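Local coordinates for putative amidohydrolase/peptidase (Burkholderia cenocepacia, PDB 4WJB), which probably hydrolyses carbon-nitrogen bonds other than peptide bonds, as a zinc-dependent member of the peptidase M20 family, at residues A26-M31 / G108-L113; L47-R52 / E181-A186; D72-V77 / M150-V155; F78-G83 / E130-V135; S157-L162 / V376-P381. All coordinates share one frame; numbering follows the deposited sequence.

Interaction 1 (A26-M31 / G108-L113); sequences ASLERM and GIYGVL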
# COMPACT_ATOMS: atom_id res chain seq x y z
N ALA A 26 -37.50 26.68 -8.57
CA ALA A 26 -38.66 25.99 -8.02
C ALA A 26 -38.77 24.57 -8.57
O ALA A 26 -39.10 23.64 -7.83
CB ALA A 26 -39.93 26.79 -8.31
N SER A 27 -38.47 24.39 -9.85
CA SER A 27 -38.55 23.07 -10.47
C SER A 27 -37.48 22.14 -9.89
O SER A 27 -37.71 20.94 -9.73
CB SER A 27 -38.43 23.17 -11.99
OG SER A 27 -37.09 23.40 -12.41
N LEU A 28 -36.31 22.69 -9.57
CA LEU A 28 -35.23 21.91 -8.97
C LEU A 28 -35.57 21.50 -7.53
O LEU A 28 -35.33 20.36 -7.13
CB LEU A 28 -33.92 22.70 -9.00
CG LEU A 28 -33.30 22.84 -10.40
CD1 LEU A 28 -32.27 23.96 -10.43
CD2 LEU A 28 -32.68 21.52 -10.84
N GLU A 29 -36.13 22.43 -6.77
CA GLU A 29 -36.56 22.13 -5.40
C GLU A 29 -37.64 21.05 -5.39
O GLU A 29 -37.60 20.13 -4.57
CB GLU A 29 -37.07 23.40 -4.70
CG GLU A 29 -36.00 24.46 -4.46
CD GLU A 29 -34.98 24.05 -3.41
OE1 GLU A 29 -35.34 24.03 -2.21
OE2 GLU A 29 -33.83 23.73 -3.78
N ARG A 30 -38.59 21.16 -6.31
CA ARG A 30 -39.70 20.21 -6.39
C ARG A 30 -39.22 18.81 -6.78
O ARG A 30 -39.63 17.81 -6.19
CB ARG A 30 -40.75 20.71 -7.39
CG ARG A 30 -41.83 19.69 -7.74
CD ARG A 30 -42.69 19.34 -6.54
NE ARG A 30 -43.77 18.43 -6.91
CZ ARG A 30 -43.69 17.10 -6.86
NH1 ARG A 30 -42.58 16.52 -6.45
NH2 ARG A 30 -44.73 16.36 -7.22
N MET A 31 -38.36 18.74 -7.78
CA MET A 31 -37.87 17.45 -8.24
C MET A 31 -36.99 16.80 -7.17
O MET A 31 -36.98 15.58 -7.03
CB MET A 31 -37.09 17.60 -9.55
CG MET A 31 -36.76 16.29 -10.22
SD MET A 31 -38.21 15.48 -10.92
CE MET A 31 -38.53 16.47 -12.37
N GLY A 108 -26.99 15.76 -13.03
CA GLY A 108 -27.91 15.32 -14.07
C GLY A 108 -29.22 16.09 -14.20
O GLY A 108 -29.56 16.58 -15.27
N ILE A 109 -29.98 16.15 -13.11
CA ILE A 109 -31.33 16.71 -13.16
C ILE A 109 -31.32 18.20 -13.53
O ILE A 109 -32.27 18.72 -14.11
CB ILE A 109 -32.07 16.49 -11.82
CG1 ILE A 109 -33.55 16.85 -11.94
CG2 ILE A 109 -31.39 17.25 -10.69
CD1 ILE A 109 -34.31 15.94 -12.90
N TYR A 110 -30.22 18.88 -13.20
CA TYR A 110 -30.07 20.29 -13.52
C TYR A 110 -30.11 20.51 -15.04
O TYR A 110 -30.74 21.44 -15.52
CB TYR A 110 -28.77 20.83 -12.91
CG TYR A 110 -28.40 22.24 -13.36
CD1 TYR A 110 -29.31 23.28 -13.27
CD2 TYR A 110 -27.14 22.51 -13.86
CE1 TYR A 110 -28.97 24.56 -13.68
CE2 TYR A 110 -26.79 23.78 -14.27
CZ TYR A 110 -27.70 24.80 -14.18
OH TYR A 110 -27.34 26.07 -14.59
N GLY A 111 -29.45 19.62 -15.78
CA GLY A 111 -29.46 19.69 -17.23
C GLY A 111 -30.82 19.40 -17.84
O GLY A 111 -31.20 20.01 -18.84
N VAL A 112 -31.56 18.48 -17.23
CA VAL A 112 -32.90 18.13 -17.69
C VAL A 112 -33.87 19.29 -17.50
O VAL A 112 -34.57 19.69 -18.43
CB VAL A 112 -33.44 16.89 -16.96
CG1 VAL A 112 -34.89 16.62 -17.35
CG2 VAL A 112 -32.56 15.67 -17.23
N LEU A 113 -33.90 19.83 -16.28
CA LEU A 113 -34.78 20.94 -15.96
C LEU A 113 -34.31 22.25 -16.60
O LEU A 113 -35.12 23.15 -16.85
CB LEU A 113 -34.90 21.10 -14.44
CG LEU A 113 -35.61 19.90 -13.80
CD1 LEU A 113 -35.74 20.08 -12.29
CD2 LEU A 113 -36.97 19.69 -14.44
O HOH W 1 -37.15 23.47 -15.31
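Leu-113 and Ile-109, on the first turn and a half of helix 109-124, which starts just after the zinc ligand Asp-107 of the M20 fold, pack against Ser-27, Leu-28 and Met-31 at the end of helix 21-31. The two short axes approach to 10.2 Å, with N-to-C directions 131° apart, nearer antiparallel than parallel. One methyl is the hub: Leu-113 CD1 lies 3.3 Å from Ser-27 O and 3.7 Å from Leu-28 CD2, with Met-31 CB also against it. Leu-28 and Leu-113 lie alongside, pointing opposite ways. Met-31, bent at chi2 and chi3, lays CG 3.6 Å from Ile-109 CD1, while Leu-28 CD1 comes obliquely to the Tyr-110 ring. A water donates both to Ser-27 OG and, at 2.6 Å, to Leu-113 O, tying the helices where no direct hydrogen bond does; Ser-27 OG also bonds Leu-24 O. Helix 49-64 flanks both helices, with Trp-61 on Ser-27 and Phe-58 on Val-112, and Tyr-110 OH bonds Ala-406 O on helix 403-421.

Interaction 2 (L47-R52 / E181-A186); sequences LTDLDR and ERIGYA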
# COMPACT_ATOMS: atom_id res chain seq x y z
N LEU A 47 -34.61 3.50 -12.92
CA LEU A 47 -35.72 2.57 -13.15
C LEU A 47 -36.38 2.06 -11.87
O LEU A 47 -37.15 1.10 -11.90
CB LEU A 47 -35.24 1.39 -14.00
CG LEU A 47 -34.65 1.83 -15.34
CD1 LEU A 47 -34.33 0.64 -16.23
CD2 LEU A 47 -35.58 2.83 -16.05
N THR A 48 -36.09 2.71 -10.74
CA THR A 48 -36.88 2.51 -9.53
C THR A 48 -38.21 3.25 -9.67
O THR A 48 -38.41 4.00 -10.63
CB THR A 48 -36.14 3.03 -8.28
OG1 THR A 48 -35.83 4.42 -8.45
CG2 THR A 48 -34.84 2.24 -8.06
N ASP A 49 -39.11 3.06 -8.71
CA ASP A 49 -40.37 3.81 -8.71
C ASP A 49 -40.12 5.31 -8.52
O ASP A 49 -40.89 6.14 -9.02
CB ASP A 49 -41.31 3.28 -7.62
CG ASP A 49 -42.07 2.04 -8.06
OD1 ASP A 49 -42.11 1.76 -9.28
OD2 ASP A 49 -42.64 1.35 -7.19
N LEU A 50 -39.05 5.65 -7.81
CA LEU A 50 -38.67 7.05 -7.64
C LEU A 50 -38.21 7.66 -8.96
O LEU A 50 -38.50 8.82 -9.26
CB LEU A 50 -37.57 7.18 -6.58
CG LEU A 50 -38.05 6.97 -5.15
CD1 LEU A 50 -36.87 6.87 -4.19
CD2 LEU A 50 -39.00 8.09 -4.72
N ASP A 51 -37.47 6.88 -9.76
CA ASP A 51 -37.06 7.32 -11.08
C ASP A 51 -38.29 7.52 -11.97
O ASP A 51 -38.40 8.50 -12.70
CB ASP A 51 -36.10 6.31 -11.72
CG ASP A 51 -35.53 6.80 -13.04
OD1 ASP A 51 -35.45 8.04 -13.22
OD2 ASP A 51 -35.16 5.96 -13.90
N ARG A 52 -39.21 6.56 -11.88
CA ARG A 52 -40.47 6.61 -12.62
C ARG A 52 -41.28 7.86 -12.28
O ARG A 52 -41.82 8.53 -13.17
CB ARG A 52 -41.30 5.35 -12.31
CG ARG A 52 -42.69 5.31 -12.94
CD ARG A 52 -43.56 4.34 -12.15
NE ARG A 52 -44.54 3.64 -12.96
CZ ARG A 52 -45.08 2.47 -12.63
NH1 ARG A 52 -44.72 1.86 -11.50
NH2 ARG A 52 -45.97 1.89 -13.43
N GLU A 181 -40.22 -2.09 -18.77
CA GLU A 181 -41.58 -2.55 -18.96
C GLU A 181 -42.41 -2.35 -17.69
O GLU A 181 -43.57 -1.97 -17.75
CB GLU A 181 -41.60 -4.03 -19.38
CG GLU A 181 -42.97 -4.54 -19.79
CD GLU A 181 -42.93 -5.99 -20.24
OE1 GLU A 181 -41.82 -6.58 -20.25
OE2 GLU A 181 -44.00 -6.53 -20.59
N ARG A 182 -41.78 -2.61 -16.54
CA ARG A 182 -42.46 -2.48 -15.25
C ARG A 182 -42.96 -1.06 -14.99
O ARG A 182 -44.09 -0.86 -14.54
CB ARG A 182 -41.53 -2.92 -14.11
CG ARG A 182 -42.21 -2.96 -12.75
CD ARG A 182 -41.21 -3.28 -11.62
NE ARG A 182 -40.25 -2.20 -11.42
CZ ARG A 182 -40.49 -1.13 -10.68
NH1 ARG A 182 -41.66 -0.99 -10.06
NH2 ARG A 182 -39.56 -0.18 -10.54
N ILE A 183 -42.12 -0.07 -15.28
CA ILE A 183 -42.47 1.31 -14.95
C ILE A 183 -43.10 2.06 -16.13
O ILE A 183 -43.40 3.24 -16.02
CB ILE A 183 -41.24 2.11 -14.46
CG1 ILE A 183 -40.22 2.30 -15.58
CG2 ILE A 183 -40.62 1.43 -13.24
CD1 ILE A 183 -39.23 3.40 -15.31
N GLY A 184 -43.31 1.36 -17.24
CA GLY A 184 -44.06 1.93 -18.35
C GLY A 184 -43.25 2.80 -19.29
O GLY A 184 -43.80 3.68 -19.97
N TYR A 185 -41.94 2.55 -19.36
CA TYR A 185 -41.06 3.28 -20.26
C TYR A 185 -40.32 2.36 -21.25
O TYR A 185 -39.24 2.70 -21.74
CB TYR A 185 -40.05 4.11 -19.45
CG TYR A 185 -40.69 5.37 -18.92
CD1 TYR A 185 -41.35 5.38 -17.70
CD2 TYR A 185 -40.66 6.55 -19.66
CE1 TYR A 185 -41.96 6.53 -17.22
CE2 TYR A 185 -41.25 7.71 -19.18
CZ TYR A 185 -41.91 7.69 -17.97
OH TYR A 185 -42.51 8.84 -17.50
N ALA A 186 -40.91 1.21 -21.54
CA ALA A 186 -40.44 0.40 -22.66
C ALA A 186 -41.03 1.00 -23.94
O ALA A 186 -42.03 0.51 -24.46
CB ALA A 186 -40.85 -1.06 -22.50
O HOH W 2 -45.51 -0.94 -12.26
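Asp-49 OD1 is gripped by two arginines: by Arg-182 NH1 across the contact at 2.9 Å, and weakly by Arg-52 NH1 of its own helix turn at 3.4 Å. The three side chains form a salt-bridge network. Arg-182 NH1 meets OD1 from above the carboxylate plane, and the two flat groups are turned 50° apart. The Arg-182 chain bends at chi3 (67°), and NH2 then reaches Leu-47 O at 3.0 Å with a bent N-H...O angle of 136°; its NE forms a salt bridge with Glu-179. The paired carboxylate probably eases the repulsion between the guanidinium groups of Arg-52 and Arg-182, whose NH1 atoms stand 4.4 Å apart. Arg-52 lies over the backbone of the other segment, with Ile-183 CA 3.6 Å above the centre of its guanidinium, and a water joins Arg-52 NH1 to Arg-182 O. Ile-183 fills the contact: CB packs on Arg-52 CG, CG2 turns to Leu-47 O and to one face of the Arg-182 guanidinium, and CD1 meets Leu-47 CD2 at 3.8 Å. Thr-48 OG1, which also bonds Leu-45 O, N-caps helix 49-64 by accepting from Asp-51 N; Asp-51 OD2, salt-bridged to Arg-55, holds Leu-47 N. Gly-184, with positive phi, turns the chain out of helix 176-183. The contact thus sets a capped helix N terminus against a C-terminal Schellman motif.

Interaction 3 (D72-V77 / M150-V155); sequences DRMGNV and MVSAGV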
# COMPACT_ATOMS: atom_id res chain seq x y z
N ASP A 72 -38.09 5.91 -26.36
CA ASP A 72 -37.49 4.87 -27.20
C ASP A 72 -37.31 3.56 -26.42
O ASP A 72 -37.68 3.47 -25.25
CB ASP A 72 -36.15 5.34 -27.81
CG ASP A 72 -35.02 5.52 -26.79
OD1 ASP A 72 -35.07 4.93 -25.68
OD2 ASP A 72 -34.05 6.24 -27.12
N ARG A 73 -36.74 2.55 -27.07
CA ARG A 73 -36.71 1.20 -26.52
C ARG A 73 -35.77 1.08 -25.32
O ARG A 73 -35.85 0.11 -24.57
CB ARG A 73 -36.33 0.20 -27.62
CG ARG A 73 -37.32 0.17 -28.78
CD ARG A 73 -36.87 -0.78 -29.88
NE ARG A 73 -37.05 -2.18 -29.51
CZ ARG A 73 -36.64 -3.20 -30.26
NH1 ARG A 73 -36.02 -2.98 -31.42
NH2 ARG A 73 -36.85 -4.44 -29.86
N MET A 74 -34.91 2.07 -25.13
CA MET A 74 -34.04 2.10 -23.95
C MET A 74 -34.63 2.99 -22.86
O MET A 74 -33.99 3.25 -21.84
CB MET A 74 -32.63 2.58 -24.32
CG MET A 74 -31.75 1.45 -24.86
SD MET A 74 -31.48 0.13 -23.64
CE MET A 74 -30.33 0.94 -22.52
N GLY A 75 -35.86 3.45 -23.09
CA GLY A 75 -36.56 4.28 -22.12
C GLY A 75 -36.11 5.73 -22.09
O GLY A 75 -36.47 6.47 -21.18
N ASN A 76 -35.31 6.13 -23.07
CA ASN A 76 -34.94 7.53 -23.20
C ASN A 76 -36.19 8.35 -23.48
O ASN A 76 -37.01 7.97 -24.32
CB ASN A 76 -33.91 7.73 -24.31
CG ASN A 76 -32.62 6.98 -24.06
OD1 ASN A 76 -32.14 6.91 -22.92
ND2 ASN A 76 -32.07 6.40 -25.11
N VAL A 77 -36.33 9.47 -22.78
CA VAL A 77 -37.52 10.30 -22.92
C VAL A 77 -37.17 11.56 -23.68
O VAL A 77 -36.25 12.28 -23.30
CB VAL A 77 -38.11 10.66 -21.54
CG1 VAL A 77 -39.40 11.45 -21.70
CG2 VAL A 77 -38.36 9.39 -20.73
N MET A 150 -23.77 5.43 -18.36
CA MET A 150 -24.03 6.04 -19.66
C MET A 150 -24.42 5.01 -20.71
O MET A 150 -24.12 5.17 -21.89
CB MET A 150 -22.79 6.82 -20.15
CG MET A 150 -22.47 8.08 -19.35
SD MET A 150 -20.70 8.41 -19.17
CE MET A 150 -20.13 8.32 -20.87
N VAL A 151 -25.09 3.94 -20.29
CA VAL A 151 -25.37 2.83 -21.19
C VAL A 151 -26.39 3.20 -22.26
O VAL A 151 -26.29 2.72 -23.39
CB VAL A 151 -25.85 1.57 -20.42
CG1 VAL A 151 -27.14 1.84 -19.66
CG2 VAL A 151 -26.03 0.39 -21.37
N SER A 152 -27.34 4.07 -21.93
CA SER A 152 -28.45 4.35 -22.84
C SER A 152 -28.08 5.38 -23.90
O SER A 152 -28.41 5.23 -25.08
CB SER A 152 -29.68 4.82 -22.07
OG SER A 152 -30.81 4.85 -22.92
N ALA A 153 -27.38 6.44 -23.49
CA ALA A 153 -26.80 7.35 -24.46
C ALA A 153 -25.79 6.56 -25.30
O ALA A 153 -25.57 6.87 -26.47
CB ALA A 153 -26.14 8.54 -23.78
N GLY A 154 -25.21 5.53 -24.69
CA GLY A 154 -24.30 4.64 -25.39
C GLY A 154 -24.97 3.91 -26.54
O GLY A 154 -24.46 3.90 -27.66
N VAL A 155 -26.11 3.28 -26.26
CA VAL A 155 -26.89 2.62 -27.32
C VAL A 155 -27.30 3.64 -28.38
O VAL A 155 -27.24 3.38 -29.58
CB VAL A 155 -28.15 1.93 -26.76
CG1 VAL A 155 -28.92 1.25 -27.89
CG2 VAL A 155 -27.77 0.90 -25.70
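A type I turn from Asp-72 to Gly-75 joins strands 68-71 and 77-81 and brings Met-74 CA to 6.1 Å from Ser-152 CA, on the first turn of helix 151-157. Asp-72 organises the turn. Its OD1 accepts Met-74 N, an Asx turn, and Asn-76 N, the two donors reaching it from opposite faces of the carboxylate plane. Its OD2 uses the syn lone pair to hold Asn-76 ND2 at 2.8 Å, which fixes the rotation of the amide and directs its oxygen to the helix. Ser-152 OG, anti to its backbone N (chi1 -169°), donates to Asn-76 OD1; the modelled 2.5 Å is shorter than usual, its exact length doubtful. The same amide oxygen accepts Thr-139 N, and Thr-139 OG1 bonds Met-74 O, so the beta hairpin turn is pinned to the helix and to the segment following strand 133-138. The junction is buried in the zinc domain: the Ser-152 side chain is about 13 Å from the zinc ion and about 8 Å from the side chain of Glu-141, a zinc-binding residue that holds no zinc in this chain. Met-74 supplies the apolar part. Its CB lies 3.2 Å from Ser-152 OG, and the chain then bends at chi2 and chi3, carrying CE over Ser-152 CA to Val-155 CG2 at 4.1 Å, the two side chains nearly perpendicular. Leu-162 and Leu-166 of helix 162-167 also touch Met-74.

Interaction 4 (F78-G83 / E130-V135); sequences FARRAG and ERPVDV. With SO4 (sulfate ion), chain F; EDO (1,2-ethanediol), chain I.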
# COMPACT_ATOMS: atom_id res chain seq x y z
N PHE A 78 -37.91 11.83 -24.75
CA PHE A 78 -37.68 13.01 -25.58
C PHE A 78 -38.92 13.89 -25.60
O PHE A 78 -39.98 13.46 -26.04
CB PHE A 78 -37.32 12.63 -27.02
CG PHE A 78 -36.15 11.71 -27.14
CD1 PHE A 78 -36.32 10.34 -27.06
CD2 PHE A 78 -34.87 12.21 -27.36
CE1 PHE A 78 -35.24 9.48 -27.18
CE2 PHE A 78 -33.79 11.36 -27.47
CZ PHE A 78 -33.97 9.99 -27.38
N ALA A 79 -38.79 15.12 -25.11
CA ALA A 79 -39.87 16.09 -25.19
C ALA A 79 -39.59 17.06 -26.32
O ALA A 79 -38.62 17.82 -26.26
CB ALA A 79 -40.01 16.84 -23.88
N ARG A 80 -40.42 17.06 -27.36
CA ARG A 80 -40.12 17.87 -28.52
C ARG A 80 -40.95 19.15 -28.60
O ARG A 80 -42.18 19.09 -28.64
CB ARG A 80 -40.31 17.07 -29.81
CG ARG A 80 -40.19 17.93 -31.07
CD ARG A 80 -39.96 17.09 -32.32
NE ARG A 80 -38.65 16.44 -32.29
CZ ARG A 80 -38.07 15.89 -33.36
NH1 ARG A 80 -38.67 15.93 -34.54
NH2 ARG A 80 -36.88 15.32 -33.24
N ARG A 81 -40.26 20.28 -28.64
CA ARG A 81 -40.89 21.55 -28.94
C ARG A 81 -40.85 21.75 -30.45
O ARG A 81 -39.77 21.79 -31.05
CB ARG A 81 -40.18 22.71 -28.22
CG ARG A 81 -40.91 24.04 -28.34
CD ARG A 81 -40.12 25.19 -27.70
NE ARG A 81 -40.91 26.41 -27.64
CZ ARG A 81 -40.92 27.36 -28.58
NH1 ARG A 81 -40.17 27.23 -29.67
NH2 ARG A 81 -41.69 28.43 -28.43
N ALA A 82 -42.02 21.88 -31.08
CA ALA A 82 -42.13 21.95 -32.53
C ALA A 82 -41.25 23.05 -33.13
O ALA A 82 -40.99 24.08 -32.50
CB ALA A 82 -43.58 22.17 -32.94
N GLY A 83 -40.77 22.81 -34.35
CA GLY A 83 -40.08 23.83 -35.12
C GLY A 83 -40.88 24.15 -36.37
O GLY A 83 -41.84 23.44 -36.67
N GLU A 130 -36.59 27.44 -36.31
CA GLU A 130 -36.57 26.70 -37.57
C GLU A 130 -36.64 25.21 -37.31
O GLU A 130 -37.39 24.48 -37.95
CB GLU A 130 -35.32 27.04 -38.38
CG GLU A 130 -35.42 28.34 -39.13
CD GLU A 130 -36.65 28.40 -40.02
OE1 GLU A 130 -37.49 29.30 -39.80
OE2 GLU A 130 -36.78 27.55 -40.92
N ARG A 131 -35.83 24.77 -36.34
CA ARG A 131 -35.70 23.37 -36.00
C ARG A 131 -36.45 23.03 -34.74
O ARG A 131 -36.52 23.84 -33.82
CB ARG A 131 -34.22 23.01 -35.81
CG ARG A 131 -33.41 23.22 -37.05
CD ARG A 131 -31.94 23.07 -36.81
NE ARG A 131 -31.25 23.30 -38.08
CZ ARG A 131 -31.14 22.39 -39.03
NH1 ARG A 131 -31.64 21.17 -38.85
NH2 ARG A 131 -30.51 22.68 -40.16
N PRO A 132 -37.01 21.81 -34.68
CA PRO A 132 -37.57 21.34 -33.42
C PRO A 132 -36.48 21.21 -32.37
O PRO A 132 -35.32 20.97 -32.71
CB PRO A 132 -38.15 19.96 -33.79
CG PRO A 132 -37.34 19.53 -34.96
CD PRO A 132 -37.07 20.79 -35.74
N VAL A 133 -36.85 21.39 -31.11
CA VAL A 133 -35.94 21.21 -29.99
C VAL A 133 -36.36 20.00 -29.15
O VAL A 133 -37.50 19.94 -28.70
CB VAL A 133 -35.89 22.47 -29.10
CG1 VAL A 133 -34.96 22.25 -27.91
CG2 VAL A 133 -35.48 23.68 -29.92
N ASP A 134 -35.45 19.05 -28.96
CA ASP A 134 -35.72 17.90 -28.10
C ASP A 134 -35.09 18.10 -26.73
O ASP A 134 -33.92 18.42 -26.64
CB ASP A 134 -35.16 16.60 -28.70
CG ASP A 134 -36.03 16.05 -29.81
OD1 ASP A 134 -37.25 16.31 -29.82
OD2 ASP A 134 -35.47 15.35 -30.69
N VAL A 135 -35.87 17.92 -25.66
CA VAL A 135 -35.30 17.85 -24.31
C VAL A 135 -35.32 16.39 -23.88
O VAL A 135 -36.37 15.75 -23.91
CB VAL A 135 -36.07 18.72 -23.30
CG1 VAL A 135 -35.42 18.64 -21.92
CG2 VAL A 135 -36.12 20.18 -23.78
S SO4 F . -31.83 19.93 -42.14
O1 SO4 F . -30.37 19.88 -42.14
O2 SO4 F . -32.36 18.68 -41.62
O3 SO4 F . -32.29 21.04 -41.30
O4 SO4 F . -32.33 20.16 -43.49
C1 EDO I . -36.06 12.72 -35.49
O1 EDO I . -36.20 14.15 -35.48
C2 EDO I . -37.16 12.07 -34.65
O2 EDO I . -36.88 10.68 -34.53
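Glu-130 O and the Arg-131 carbonyl carbon lie against the backbone of Gly-83, which has no side chain to intervene; the Glu-130 carboxylate pairs with Arg-84. Arg-131 points away, bonding Glu-423 O and, weakly through NH2, a sulfate probably from the crystallisation liquor. Pro-132 lies alongside Arg-80, pointing the same way, its CB 3.7 Å from Arg-80 CD and its CG over one face of the guanidinium. Val-133 and Arg-81 form an antiparallel hydrogen-bonded pair, with Arg-81 N 2.8 Å from Val-133 O. Asp-134 sits opposite Arg-80 in the non-hydrogen-bonded pair and is gripped side-on: NE to OD1 at 2.8 Å and NH2 to OD2 at 2.9 Å, both nearly straight and within the guanidinium plane. Arg-70 is a second partner of OD2, and an ethanediol, probably also from the liquor, accepts from Arg-80 NH2. Val-135 pairs with Ala-79 through two backbone bonds, N to O each way. Strand 77-81 thus runs between strands 68-71 and 133-138, while helices 49-64 and 109-124 cover the face of Ala-79 and Val-135.

Interaction 5 (S157-L162 / V376-P381); sequences SGVYTL and VARVAP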
# COMPACT_ATOMS: atom_id res chain seq x y z
N SER A 157 -25.75 6.14 -29.27
CA SER A 157 -24.58 6.66 -29.96
C SER A 157 -23.70 5.59 -30.60
O SER A 157 -22.64 5.90 -31.13
CB SER A 157 -23.75 7.50 -29.00
OG SER A 157 -24.54 8.51 -28.38
N GLY A 158 -24.15 4.34 -30.55
CA GLY A 158 -23.42 3.26 -31.20
C GLY A 158 -22.32 2.64 -30.35
O GLY A 158 -21.57 1.79 -30.82
N VAL A 159 -22.22 3.07 -29.10
CA VAL A 159 -21.23 2.49 -28.19
C VAL A 159 -21.63 1.05 -27.83
O VAL A 159 -20.78 0.16 -27.78
CB VAL A 159 -21.08 3.31 -26.89
CG1 VAL A 159 -19.98 2.71 -25.99
CG2 VAL A 159 -20.77 4.76 -27.22
N TYR A 160 -22.92 0.84 -27.60
CA TYR A 160 -23.42 -0.47 -27.21
C TYR A 160 -24.60 -0.87 -28.09
O TYR A 160 -25.32 -0.02 -28.61
CB TYR A 160 -23.87 -0.47 -25.75
CG TYR A 160 -22.81 -0.06 -24.75
CD1 TYR A 160 -21.68 -0.84 -24.55
CD2 TYR A 160 -22.95 1.10 -24.00
CE1 TYR A 160 -20.71 -0.47 -23.63
CE2 TYR A 160 -21.99 1.48 -23.07
CZ TYR A 160 -20.86 0.69 -22.90
OH TYR A 160 -19.90 1.05 -21.98
N THR A 161 -24.80 -2.18 -28.25
CA THR A 161 -25.98 -2.66 -28.95
C THR A 161 -27.20 -2.51 -28.06
O THR A 161 -27.08 -2.42 -26.84
CB THR A 161 -25.85 -4.14 -29.36
OG1 THR A 161 -25.85 -4.97 -28.19
CG2 THR A 161 -24.57 -4.38 -30.16
N LEU A 162 -28.38 -2.49 -28.68
CA LEU A 162 -29.63 -2.46 -27.93
C LEU A 162 -29.78 -3.72 -27.08
O LEU A 162 -30.25 -3.65 -25.95
CB LEU A 162 -30.83 -2.30 -28.88
CG LEU A 162 -32.22 -2.31 -28.24
CD1 LEU A 162 -32.38 -1.15 -27.26
CD2 LEU A 162 -33.32 -2.26 -29.31
N VAL A 376 -22.80 11.06 -27.10
CA VAL A 376 -23.65 11.69 -28.11
C VAL A 376 -22.78 12.45 -29.12
O VAL A 376 -23.15 12.60 -30.28
CB VAL A 376 -24.68 12.63 -27.45
CG1 VAL A 376 -25.58 13.32 -28.50
CG2 VAL A 376 -25.54 11.83 -26.48
N ALA A 377 -21.62 12.89 -28.67
CA ALA A 377 -20.67 13.57 -29.54
C ALA A 377 -20.27 12.71 -30.75
O ALA A 377 -19.85 13.24 -31.77
CB ALA A 377 -19.43 13.99 -28.75
N ARG A 378 -20.42 11.39 -30.63
CA ARG A 378 -20.13 10.48 -31.74
C ARG A 378 -21.14 10.54 -32.88
O ARG A 378 -20.81 10.19 -34.02
CB ARG A 378 -20.06 9.03 -31.24
CG ARG A 378 -18.96 8.75 -30.24
CD ARG A 378 -18.84 7.26 -29.98
NE ARG A 378 -17.96 6.99 -28.86
CZ ARG A 378 -17.47 5.79 -28.56
NH1 ARG A 378 -17.78 4.74 -29.31
NH2 ARG A 378 -16.68 5.64 -27.51
N VAL A 379 -22.36 10.97 -32.59
CA VAL A 379 -23.42 10.91 -33.59
C VAL A 379 -24.09 12.26 -33.84
O VAL A 379 -25.09 12.34 -34.56
CB VAL A 379 -24.52 9.89 -33.20
CG1 VAL A 379 -23.95 8.48 -33.16
CG2 VAL A 379 -25.16 10.27 -31.86
N ALA A 380 -23.53 13.32 -33.26
CA ALA A 380 -24.08 14.66 -33.42
C ALA A 380 -23.05 15.70 -33.02
O ALA A 380 -22.24 15.44 -32.12
CB ALA A 380 -25.33 14.82 -32.59
N PRO A 381 -23.07 16.87 -33.66
CA PRO A 381 -22.24 17.97 -33.17
C PRO A 381 -22.68 18.31 -31.75
O PRO A 381 -23.84 18.67 -31.54
CB PRO A 381 -22.54 19.12 -34.14
CG PRO A 381 -23.15 18.47 -35.35
CD PRO A 381 -23.89 17.27 -34.82
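Val-159 CG2 lies over one face of the Arg-378 guanidinium, 3.6 Å above its plane and offset toward the rim, with NH1 its nearest atom. Val-159 comes in broadside to the Arg-378 chain. The other methyl of the same valine, CG1, sits 3.7 Å over the centre of the Tyr-160 ring, which is also stacked with Tyr-164, so one branched side chain serves two flat groups. Arg-378 reaches this place because its chain is extended from CG to NE and passes Ser-157 O. The two segments are loops: 157-162 leaves helix 151-157 through a Schellman motif at Gly-158, whose positive phi (86°) turns the chain, and 376-381 leads from helix 372-376 into strand 382-387, with a turn closed by Val-379 N bonding Val-376 O. Their meeting joins two partly buried connections of the zinc domain; the Val-376 side chain is about 13 Å from the zinc ion. Ser-157 is the inner partner. Its OG stands 3.3 Å from Val-376 CA and has its own hydrogen bond to Ala-153 O, one turn back in the helix. Val-379 closes over the serine with both methyls: CG1 is 3.5 Å from Ser-157 O, and CG2 is 3.9 Å from Ser-157 OG. No hydrogen bond crosses between the segments. Tyr-375 of helix 372-376 also touches Ser-157 and Val-159, and Phe-156 touches Val-379.

How the interactions relate
From the N terminus, the first segments of interactions 1, 2, 3 and 4 come in turn before any loop closes. Interaction 1 closes first, at 108-113, crossing the other three; interaction 4 follows at 130-135 and interaction 3 at 150-155, so 4 lies within 3 and both within 2. Interaction 5 opens at 157-162, before interaction 2 closes at 181-186, so these two cross; it ends at 376-381. Interactions 3 and 5 are closest, sharing helix 151-157 and its exit, where Gly-154 O and Val-159 N probably bond. Val-112 on Val-135 joins 1 and 4, Tyr-185 on Val-77 joins 2 and 3, and Asp-72 on Phe-78 joins 3 and 4, tying strands 77-81 and 133-138 to helices 49-64, 109-124 and 151-157.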